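Local coordinates for protein hydrogenase-specific maturation endopeptidase (Thermococcus kodakarensis, PDB 5IJA) that probably acts as an endopeptidase in the maturation of [NiFe] hydrogenase, thereby helping to activate that enzyme, at residues Arg24-Lys29 with Glu141-Leu146. Residues are numbered along the deposited sequence; the frame is centred on the assembly and turned at random.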
# COMPACT_ATOMS: atom_id res chain seq x y z
N ARG A 24 -0.30 -5.44 -9.01
CA ARG A 24 -0.20 -6.29 -10.19
C ARG A 24 0.05 -5.47 -11.46
O ARG A 24 0.85 -5.87 -12.29
CB ARG A 24 -1.47 -7.15 -10.34
CG ARG A 24 -1.63 -8.15 -9.22
CD ARG A 24 -2.56 -9.30 -9.58
NE ARG A 24 -2.83 -10.12 -8.41
CZ ARG A 24 -3.98 -10.10 -7.74
NH1 ARG A 24 -4.96 -9.30 -8.14
NH2 ARG A 24 -4.14 -10.86 -6.67
N ILE A 25 -0.60 -4.32 -11.59
CA ILE A 25 -0.34 -3.45 -12.73
C ILE A 25 1.12 -2.99 -12.74
O ILE A 25 1.77 -3.01 -13.78
CB ILE A 25 -1.24 -2.20 -12.73
CG1 ILE A 25 -2.71 -2.57 -12.94
CG2 ILE A 25 -0.83 -1.22 -13.82
CD1 ILE A 25 -3.66 -1.39 -12.74
N LEU A 26 1.62 -2.58 -11.59
CA LEU A 26 3.01 -2.17 -11.49
C LEU A 26 3.97 -3.34 -11.76
O LEU A 26 5.00 -3.16 -12.39
CB LEU A 26 3.27 -1.55 -10.11
CG LEU A 26 2.54 -0.23 -9.89
CD1 LEU A 26 2.41 0.06 -8.40
CD2 LEU A 26 3.24 0.91 -10.62
N ALA A 27 3.61 -4.54 -11.30
CA ALA A 27 4.45 -5.71 -11.52
C ALA A 27 4.56 -6.03 -13.02
O ALA A 27 5.65 -6.31 -13.52
CB ALA A 27 3.91 -6.93 -10.75
N GLU A 28 3.43 -5.95 -13.72
CA GLU A 28 3.41 -6.16 -15.17
C GLU A 28 4.26 -5.12 -15.88
O GLU A 28 4.80 -5.37 -16.96
CB GLU A 28 1.97 -6.13 -15.71
CG GLU A 28 1.88 -6.29 -17.22
CD GLU A 28 0.48 -6.07 -17.76
OE1 GLU A 28 -0.46 -5.91 -16.95
OE2 GLU A 28 0.31 -6.05 -19.00
N LYS A 29 4.39 -3.94 -15.27
CA LYS A 29 5.18 -2.86 -15.85
C LYS A 29 6.66 -2.95 -15.50
O LYS A 29 7.43 -2.07 -15.86
CB LYS A 29 4.66 -1.50 -15.40
CG LYS A 29 3.44 -1.00 -16.12
CD LYS A 29 3.12 0.42 -15.64
CE LYS A 29 1.87 0.97 -16.31
NZ LYS A 29 1.66 2.39 -15.95
N GLU A 141 -0.07 5.79 -11.02
CA GLU A 141 0.64 6.98 -11.50
C GLU A 141 1.56 7.58 -10.44
O GLU A 141 2.70 7.94 -10.73
CB GLU A 141 -0.33 8.05 -11.96
CG GLU A 141 -1.08 7.73 -13.23
CD GLU A 141 -2.02 8.86 -13.60
OE1 GLU A 141 -1.68 10.03 -13.28
OE2 GLU A 141 -3.09 8.59 -14.19
N ILE A 142 1.05 7.69 -9.22
CA ILE A 142 1.85 8.18 -8.10
C ILE A 142 3.04 7.27 -7.85
O ILE A 142 4.16 7.73 -7.69
CB ILE A 142 0.99 8.31 -6.82
CG1 ILE A 142 -0.15 9.30 -7.05
CG2 ILE A 142 1.84 8.76 -5.64
CD1 ILE A 142 -1.11 9.45 -5.88
N ALA A 143 2.80 5.96 -7.83
CA ALA A 143 3.87 5.01 -7.53
C ALA A 143 4.98 5.03 -8.60
O ALA A 143 6.16 4.87 -8.27
CB ALA A 143 3.29 3.61 -7.41
N GLU A 144 4.61 5.20 -9.87
CA GLU A 144 5.62 5.21 -10.94
C GLU A 144 6.55 6.41 -10.78
O GLU A 144 7.76 6.31 -11.03
CB GLU A 144 4.96 5.22 -12.32
CG GLU A 144 4.21 3.93 -12.66
CD GLU A 144 4.13 3.64 -14.16
OE1 GLU A 144 5.18 3.40 -14.79
OE2 GLU A 144 3.00 3.65 -14.70
N LYS A 145 5.99 7.54 -10.38
CA LYS A 145 6.79 8.71 -10.05
C LYS A 145 7.75 8.44 -8.89
O LYS A 145 8.91 8.86 -8.93
CB LYS A 145 5.89 9.91 -9.74
CG LYS A 145 4.96 10.24 -10.89
CD LYS A 145 3.96 11.34 -10.59
CE LYS A 145 3.24 11.71 -11.90
NZ LYS A 145 1.92 12.36 -11.68
N LEU A 146 7.30 7.73 -7.86
CA LEU A 146 8.14 7.47 -6.70
C LEU A 146 9.25 6.47 -7.01
O LEU A 146 10.28 6.43 -6.34
CB LEU A 146 7.30 6.98 -5.51
CG LEU A 146 6.22 7.95 -5.04
CD1 LEU A 146 5.39 7.36 -3.91
CD2 LEU A 146 6.86 9.26 -4.60
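Leu26 meets the helix of Glu141-Leu146 with both of its methyl groups. CD1 packs against the methyl of Ala143, with Leu26 CD1 and Ala143 CB 3.8 Å apart, while CD2 sits between that same methyl and the aliphatic part of the glutamate next in sequence, nearer the latter, Leu26 CD2 lying 4.2 Å from Ala143 CB and 3.8 Å from Glu144 CG. The fork of the leucine therefore spans two consecutive side chains; the nearest CA atoms, those of Leu26 and Glu144, are 7.8 Å apart. Toward the surface, Lys29 and Glu144 continue the contact, their side chains crossing at about a right angle. Lys29, with CG beside its own backbone N (chi1 -79°), runs fully extended from there, which carries its amine across to the carboxylate. Lys29 NZ and Glu144 OE2 are paired as a salt bridge, but the nitrogen and the oxygen are placed too close together in the model, so its detail is doubtful. Lys29 CD crosses close to the carboxylate, 3.7 Å from Glu144 CD. Helices 18-28 and 130-146 pack here as neighbours on one face of the mixed five-stranded sheet in the alpha/beta fold of the hydrogenase maturation proteases, with Lys29 just beyond the end of the first helix. On the sheet side, Leu26 rests on Ile56 and Ala143 on Ile115, residues of two adjoining parallel strands, so the apolar part of the contact is buried between the helices and the sheet. Leu26 and Lys29 both touch Val140 as well, one turn before Glu144. The other carboxylate oxygen, Glu144 OE1, is hydrogen-bonded to the hydroxyl of Tyr31, which joins the carboxylate to the chain that follows helix 18-28.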